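Local coordinates for protein ORF59 (Human herpesvirus 8, PDB 3HSL) that acts as the accessory subunit of the viral DNA polymerase in lytic replication, raising its processivity, probably by keeping the enzyme from dissociating from its template, at residues 64-69 and 158-163; 268-273 and 294-299; 275-278 and 282-285. All blocks are in the same frame, centred on the assembly; numbering follows the deposited sequence.

The three contacts lie 8 to 13 Å from the centre of the folded chain, around three neighbouring strands, 61-67, 296-302 and 282-288, with strand 270-276 next in order. Contact 1 comes first in sequence and ends before the others begin; contact 3 is the hairpin that falls between the two segments of contact 2. The centres of contacts 1 and 2 lie about 11 Å apart, and contact 3 is about 14 to 15 Å from either. Backbone pairing of Arg66 with Lys297 ties contact 1 to contact 2, and a side-chain hydrogen bond between Ser299 and Glu283 ties contact 2 to contact 3. The C-terminal strands thus join an N-terminal strand to the rest of this PCNA-like fold.

Contact 1. Residues 64-69 and 158-163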
# COMPACT_ATOMS: atom_id res chain seq x y z
N GLY A 64 13.38 12.27 -12.29
CA GLY A 64 12.70 13.52 -12.16
C GLY A 64 11.50 13.65 -13.08
O GLY A 64 11.65 13.72 -14.32
N LEU A 65 10.31 13.68 -12.48
CA LEU A 65 9.07 13.90 -13.20
C LEU A 65 8.73 15.35 -12.89
O LEU A 65 8.69 15.71 -11.72
CB LEU A 65 7.96 13.00 -12.66
CG LEU A 65 6.53 13.34 -13.11
CD1 LEU A 65 6.37 13.32 -14.62
CD2 LEU A 65 5.55 12.39 -12.45
N ARG A 66 8.48 16.20 -13.89
CA ARG A 66 8.18 17.61 -13.59
C ARG A 66 6.96 18.05 -14.37
O ARG A 66 6.88 17.89 -15.58
CB ARG A 66 9.38 18.43 -13.98
CG ARG A 66 10.61 17.67 -13.61
CD ARG A 66 11.61 18.02 -14.61
NE ARG A 66 12.21 16.78 -15.03
CZ ARG A 66 12.96 16.66 -16.11
NH1 ARG A 66 13.20 17.72 -16.88
NH2 ARG A 66 13.46 15.48 -16.41
N ILE A 67 6.00 18.61 -13.65
CA ILE A 67 4.75 19.01 -14.24
C ILE A 67 4.50 20.52 -14.08
O ILE A 67 4.31 21.03 -12.97
CB ILE A 67 3.65 18.13 -13.59
CG1 ILE A 67 4.08 16.64 -13.68
CG2 ILE A 67 2.26 18.41 -14.21
CD1 ILE A 67 3.38 15.70 -12.71
N LYS A 68 4.50 21.21 -15.21
CA LYS A 68 4.27 22.64 -15.26
C LYS A 68 2.76 22.89 -15.32
O LYS A 68 2.00 21.98 -15.66
CB LYS A 68 4.97 23.25 -16.49
N ASN A 69 2.34 24.12 -14.98
CA ASN A 69 0.94 24.55 -15.00
C ASN A 69 -0.12 23.67 -14.35
O ASN A 69 -1.26 23.65 -14.81
CB ASN A 69 0.52 24.83 -16.44
CG ASN A 69 1.26 26.01 -17.03
OD1 ASN A 69 1.16 27.14 -16.54
ND2 ASN A 69 2.00 25.75 -18.11
N PHE A 158 16.46 20.85 -10.24
CA PHE A 158 17.51 21.07 -11.25
C PHE A 158 17.23 20.41 -12.62
O PHE A 158 18.17 19.98 -13.33
CB PHE A 158 18.92 20.74 -10.67
CG PHE A 158 18.97 19.50 -9.78
CD1 PHE A 158 18.74 18.22 -10.29
CD2 PHE A 158 19.26 19.62 -8.42
CE1 PHE A 158 18.80 17.09 -9.45
CE2 PHE A 158 19.31 18.49 -7.58
CZ PHE A 158 19.08 17.24 -8.10
N HIS A 159 15.94 20.34 -12.98
CA HIS A 159 15.55 19.70 -14.25
C HIS A 159 15.10 20.58 -15.46
O HIS A 159 15.80 20.61 -16.49
CB HIS A 159 14.59 18.56 -13.96
CG HIS A 159 15.21 17.41 -13.24
ND1 HIS A 159 15.62 16.26 -13.88
CD2 HIS A 159 15.49 17.23 -11.93
CE1 HIS A 159 16.12 15.42 -13.00
NE2 HIS A 159 16.06 15.99 -11.80
N ASP A 160 13.95 21.27 -15.36
CA ASP A 160 13.46 22.13 -16.44
C ASP A 160 14.37 23.33 -16.64
O ASP A 160 13.96 24.49 -16.51
CB ASP A 160 12.01 22.59 -16.22
CG ASP A 160 11.02 21.46 -16.31
OD1 ASP A 160 9.80 21.73 -16.43
OD2 ASP A 160 11.46 20.29 -16.27
N ARG A 161 15.62 23.01 -16.96
CA ARG A 161 16.65 24.01 -17.18
C ARG A 161 17.60 23.68 -18.33
O ARG A 161 17.37 22.73 -19.10
CB ARG A 161 17.38 24.32 -15.87
CG ARG A 161 17.82 23.12 -15.02
CD ARG A 161 18.68 23.66 -13.88
NE ARG A 161 18.00 24.75 -13.20
CZ ARG A 161 18.52 25.51 -12.24
NH1 ARG A 161 19.77 25.31 -11.83
NH2 ARG A 161 17.80 26.48 -11.70
N MET A 162 18.67 24.48 -18.43
CA MET A 162 19.72 24.37 -19.45
C MET A 162 19.22 24.27 -20.91
O MET A 162 19.70 23.43 -21.70
CB MET A 162 20.76 23.27 -19.09
CG MET A 162 20.30 21.80 -19.17
SD MET A 162 21.55 20.62 -18.62
CE MET A 162 22.98 21.09 -19.62
N GLU A 163 18.25 25.12 -21.25
CA GLU A 163 17.68 25.16 -22.60
C GLU A 163 18.70 25.58 -23.68
O GLU A 163 18.59 25.15 -24.83
CB GLU A 163 16.45 26.07 -22.64
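Arg66 of strand 61-67 meets His159 and Asp160 of the loop 158-163. Its NH1 donates to Asp160 OD2 at 3.2 Å in a nearly straight salt bridge (165°), the carboxylate oxygen lying at the edge of the guanidinium, although that oxygen is crowded in the model and its exact place is doubtful. His159 comes instead over a face of the same group: ND1 stands 3.3 Å above the guanidinium plane, towards its rim, and the imidazole is turned 42° from it, so the two flat groups are far from a parallel stack. On its own face the His159 ring also meets Gly64, whose CA lies 4.2 Å from the centroid in a CH-pi contact. Lacking a side chain, the glycine lets the imidazole settle directly on the strand backbone.

The strand holds the guanidinium as well, through the carbonyl of Gly64. Bends at chi2 (147°) and chi3 fold the arginine back along its own backbone, and Arg66 NE and NH2 grip Gly64 O side-on, at 3.2 Å and 3.3 Å, from the same face of that carbonyl, NE from above its plane and NH2 tilted from it. An arginine suits this place because its several N-H groups serve a carbonyl and a carboxylate together. On the loop side, Asp160 is the centre of an inverse gamma turn, a tight bend consistent with the way both loop residues meet one arginine.

Outward, His159 also touches Ser299 and Asp160 touches Lys297, both on the adjoining strand 296-302. Leu65 and Ile67 point away from the loop, packing on Ile31 and Ile24 of helix 18-35.

Contact 2. Residues 268-273 and 294-299; sequences GWFTPG and GDVKLS
Ser299 OG, hydrogen-bonded to Glu283 OE2 of strand 282-288, which lies between the two segments, follows directly on Leu298, which with Val296 meets Phe270 across that strand. The contact itself is wholly apolar. Phe270 leans its ring towards strand 296-302 and touches two residues there with different parts of the ring. The far end meets valine: Phe270 CZ lies 4.0 Å from Val296 CG1, the methyl coming in at the ring edge, near its plane. One ortho position meets leucine, with Phe270 CD2 4.1 Å from Leu298 CD2, while Leu298 CB sits 4.3 Å above the ring plane, displaced towards the rim. Val296 and Leu298 are alternate residues of one strand, so both face Phe270, whereas Lys297 between them points away.

Strands 270-276 and 296-302 are not direct neighbours: strand 282-288 runs between them, pairing Thr271 with Val287 on one side. A long flat side chain suits this gap, the CA atoms of Phe270 and Leu298 being 8.2 Å apart. Trp269 and Phe270 form a classic beta bulge at the start of the strand, and the side chains of both set out towards 294-299, though only Phe270 touches it. In Phe270, CG stands beside the backbone N and anti to the carbonyl carbon (chi1 -61°), and the ring from there extends across to Val296. Leu298 has CG anti to its backbone N (chi1 -180°), and its CD2 branch carries the touch on the ring.

Helix 18-35 covers the same side: Trp269 rests on Arg26 and Val27, and Val296 on Ile24. Val296 also packs on Leu65 of strand 61-67, the strand that pairs with 296-302 on its other edge.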
# COMPACT_ATOMS: atom_id res chain seq x y z
N GLY A 268 2.58 4.91 -25.03
CA GLY A 268 1.63 5.92 -25.46
C GLY A 268 2.05 7.30 -24.98
O GLY A 268 1.29 8.26 -25.10
N TRP A 269 3.27 7.39 -24.43
CA TRP A 269 3.79 8.64 -23.89
C TRP A 269 5.25 8.98 -24.16
O TRP A 269 5.56 9.91 -24.90
CB TRP A 269 3.53 8.69 -22.38
CG TRP A 269 2.10 8.87 -22.05
CD1 TRP A 269 1.13 7.91 -22.06
CD2 TRP A 269 1.46 10.08 -21.65
NE1 TRP A 269 -0.07 8.45 -21.69
CE2 TRP A 269 0.10 9.78 -21.43
CE3 TRP A 269 1.91 11.39 -21.45
CZ2 TRP A 269 -0.81 10.75 -21.03
CZ3 TRP A 269 1.02 12.34 -21.05
CH2 TRP A 269 -0.34 12.02 -20.84
N PHE A 270 6.16 8.22 -23.55
CA PHE A 270 7.58 8.47 -23.70
C PHE A 270 8.34 7.26 -24.18
O PHE A 270 7.90 6.13 -24.01
CB PHE A 270 8.22 8.92 -22.37
CG PHE A 270 7.64 10.19 -21.82
CD1 PHE A 270 7.98 11.41 -22.38
CD2 PHE A 270 6.76 10.16 -20.75
CE1 PHE A 270 7.44 12.59 -21.87
CE2 PHE A 270 6.22 11.33 -20.23
CZ PHE A 270 6.56 12.55 -20.79
N THR A 271 9.49 7.55 -24.79
CA THR A 271 10.43 6.56 -25.31
C THR A 271 11.82 7.12 -24.95
O THR A 271 12.06 8.32 -25.09
CB THR A 271 10.26 6.32 -26.83
OG1 THR A 271 11.06 5.21 -27.24
CG2 THR A 271 10.63 7.56 -27.65
N PRO A 272 12.74 6.25 -24.48
CA PRO A 272 14.08 6.65 -24.05
C PRO A 272 14.98 7.31 -25.07
O PRO A 272 15.03 6.91 -26.23
CB PRO A 272 14.72 5.32 -23.61
CG PRO A 272 13.61 4.42 -23.33
CD PRO A 272 12.56 4.80 -24.34
N GLY A 273 15.70 8.32 -24.60
CA GLY A 273 16.67 9.05 -25.40
C GLY A 273 17.86 9.26 -24.48
O GLY A 273 17.68 9.54 -23.29
N GLY A 294 2.84 17.88 -23.08
CA GLY A 294 3.47 19.22 -23.14
C GLY A 294 3.90 19.81 -21.79
O GLY A 294 4.94 20.44 -21.67
N ASP A 295 3.08 19.60 -20.77
CA ASP A 295 3.39 20.11 -19.44
C ASP A 295 4.26 19.13 -18.66
O ASP A 295 4.42 19.28 -17.45
CB ASP A 295 2.09 20.29 -18.64
CG ASP A 295 1.11 21.25 -19.29
OD1 ASP A 295 1.52 22.09 -20.14
OD2 ASP A 295 -0.09 21.16 -18.94
N VAL A 296 4.83 18.13 -19.33
CA VAL A 296 5.58 17.12 -18.60
C VAL A 296 6.96 16.75 -19.15
O VAL A 296 7.15 16.60 -20.36
CB VAL A 296 4.74 15.81 -18.53
CG1 VAL A 296 5.42 14.77 -17.68
CG2 VAL A 296 3.35 16.06 -18.00
N LYS A 297 7.90 16.61 -18.23
CA LYS A 297 9.26 16.19 -18.53
C LYS A 297 9.63 15.05 -17.59
O LYS A 297 9.41 15.14 -16.36
CB LYS A 297 10.30 17.31 -18.44
CG LYS A 297 10.22 18.32 -19.56
CD LYS A 297 11.45 19.21 -19.55
CE LYS A 297 11.39 20.23 -20.66
NZ LYS A 297 10.22 21.13 -20.46
N LEU A 298 10.19 13.99 -18.17
CA LEU A 298 10.61 12.81 -17.43
C LEU A 298 12.01 12.38 -17.85
O LEU A 298 12.25 12.11 -19.03
CB LEU A 298 9.63 11.65 -17.68
CG LEU A 298 9.92 10.31 -16.97
CD1 LEU A 298 9.86 10.49 -15.46
CD2 LEU A 298 8.98 9.18 -17.39
N SER A 299 12.94 12.31 -16.90
CA SER A 299 14.29 11.86 -17.25
C SER A 299 14.98 11.33 -16.02
O SER A 299 14.48 11.49 -14.93
CB SER A 299 15.12 12.99 -17.85
OG SER A 299 15.45 13.93 -16.86

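Contact 3. Residues 275-278 and 282-285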
# COMPACT_ATOMS: atom_id res chain seq x y z
N ILE A 275 21.37 11.38 -23.59
CA ILE A 275 22.02 12.67 -23.83
C ILE A 275 23.29 12.71 -22.98
O ILE A 275 23.25 12.38 -21.79
CB ILE A 275 21.13 13.85 -23.40
CG1 ILE A 275 19.64 13.58 -23.67
CG2 ILE A 275 21.63 15.14 -24.00
CD1 ILE A 275 18.69 14.63 -23.13
N TRP A 276 24.40 13.12 -23.59
CA TRP A 276 25.68 13.24 -22.90
C TRP A 276 25.96 14.68 -22.60
O TRP A 276 26.33 15.45 -23.49
CB TRP A 276 26.85 12.67 -23.72
CG TRP A 276 26.99 11.19 -23.69
CD1 TRP A 276 27.85 10.48 -22.90
CD2 TRP A 276 26.26 10.24 -24.46
NE1 TRP A 276 27.70 9.13 -23.14
CE2 TRP A 276 26.73 8.96 -24.10
CE3 TRP A 276 25.25 10.34 -25.44
CZ2 TRP A 276 26.23 7.79 -24.66
CZ3 TRP A 276 24.75 9.18 -26.00
CH2 TRP A 276 25.24 7.92 -25.61
N HIS A 277 25.77 15.06 -21.35
CA HIS A 277 26.00 16.43 -20.95
C HIS A 277 27.47 16.75 -20.75
O HIS A 277 28.26 15.90 -20.32
CB HIS A 277 25.19 16.79 -19.72
CG HIS A 277 23.72 16.73 -19.95
ND1 HIS A 277 23.02 17.78 -20.50
CD2 HIS A 277 22.82 15.75 -19.72
CE1 HIS A 277 21.74 17.44 -20.59
NE2 HIS A 277 21.60 16.22 -20.12
N SER A 278 27.82 17.99 -21.07
CA SER A 278 29.17 18.49 -20.92
C SER A 278 29.70 18.22 -19.50
O SER A 278 30.90 18.00 -19.30
CB SER A 278 29.18 19.99 -21.22
OG SER A 278 30.45 20.57 -21.00
N LEU A 282 25.24 11.57 -18.01
CA LEU A 282 24.48 10.88 -19.05
C LEU A 282 22.99 10.91 -18.63
O LEU A 282 22.62 10.36 -17.59
CB LEU A 282 24.98 9.43 -19.26
CG LEU A 282 24.17 8.53 -20.22
CD1 LEU A 282 24.04 9.13 -21.62
CD2 LEU A 282 24.69 7.11 -20.32
N GLU A 283 22.15 11.54 -19.44
CA GLU A 283 20.73 11.64 -19.13
C GLU A 283 19.88 10.74 -20.00
O GLU A 283 19.99 10.73 -21.22
CB GLU A 283 20.27 13.10 -19.26
CG GLU A 283 18.80 13.35 -18.90
CD GLU A 283 18.37 14.83 -18.95
OE1 GLU A 283 19.02 15.66 -19.63
OE2 GLU A 283 17.36 15.18 -18.30
N VAL A 284 19.01 9.98 -19.35
CA VAL A 284 18.08 9.11 -20.05
C VAL A 284 16.80 9.92 -20.04
O VAL A 284 16.26 10.17 -18.97
CB VAL A 284 17.88 7.79 -19.31
CG1 VAL A 284 16.73 7.01 -19.91
CG2 VAL A 284 19.18 6.98 -19.32
N GLU A 285 16.32 10.34 -21.21
CA GLU A 285 15.11 11.16 -21.26
C GLU A 285 13.96 10.57 -22.03
O GLU A 285 14.13 10.02 -23.12
CB GLU A 285 15.42 12.55 -21.83
CG GLU A 285 14.19 13.43 -21.87
CD GLU A 285 14.46 14.85 -22.31
OE1 GLU A 285 13.65 15.74 -21.99
OE2 GLU A 285 15.49 15.10 -22.97
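Ile275 and Glu283 form an antiparallel hydrogen-bonded pair, joined by Ile275 N to Glu283 O at 2.8 Å and Glu283 N to Ile275 O at 2.7 Å, and Trp276 faces Leu282 as the next, non-hydrogen-bonded pair.

The side chains of the two pairs lie on opposite faces. On that of Trp276 and Leu282, the leucine places its CD1 methyl over the five-membered ring of the indole, 3.8 Å from its centroid and 16° off the normal. This is a CH-pi contact, and the branched, flexible leucine suits it, since one methyl of its fork can point its C-H bonds into the pi face of the indole. With CG anti to the backbone N (chi1 174°), Leu282 runs alongside the tryptophan, pointing the same way. Val198 and Val200 of strand 195-201 line this apolar face further.

The other face is more polar. Past the end of strand 270-276, His277 turns back to Glu283: NE2 donates to OE1 at 2.7 Å, approaching the anti side of that oxygen and 27° out of the carboxylate plane. The extended chain of Glu283 brings the carboxylate up to the ring, and its other oxygen is held by Ser299. Both oxygens therefore have a partner, which should limit the rotation of the carboxylate. One face of the imidazole is backed by Ile275 CG2, 4.0 Å above its plane. Ile275 also lies side by side with Glu283, its CD1 being 3.7 Å from Glu283 OE1. Beyond it, Glu285 carries OE2 to Trp230 NE1, its hydrogen-bond partner.

Together these pairs make the end of a beta hairpin formed by strands 270-276 and 282-288, with one apolar and one partly charged face, in the C-terminal half of the PCNA-like fold.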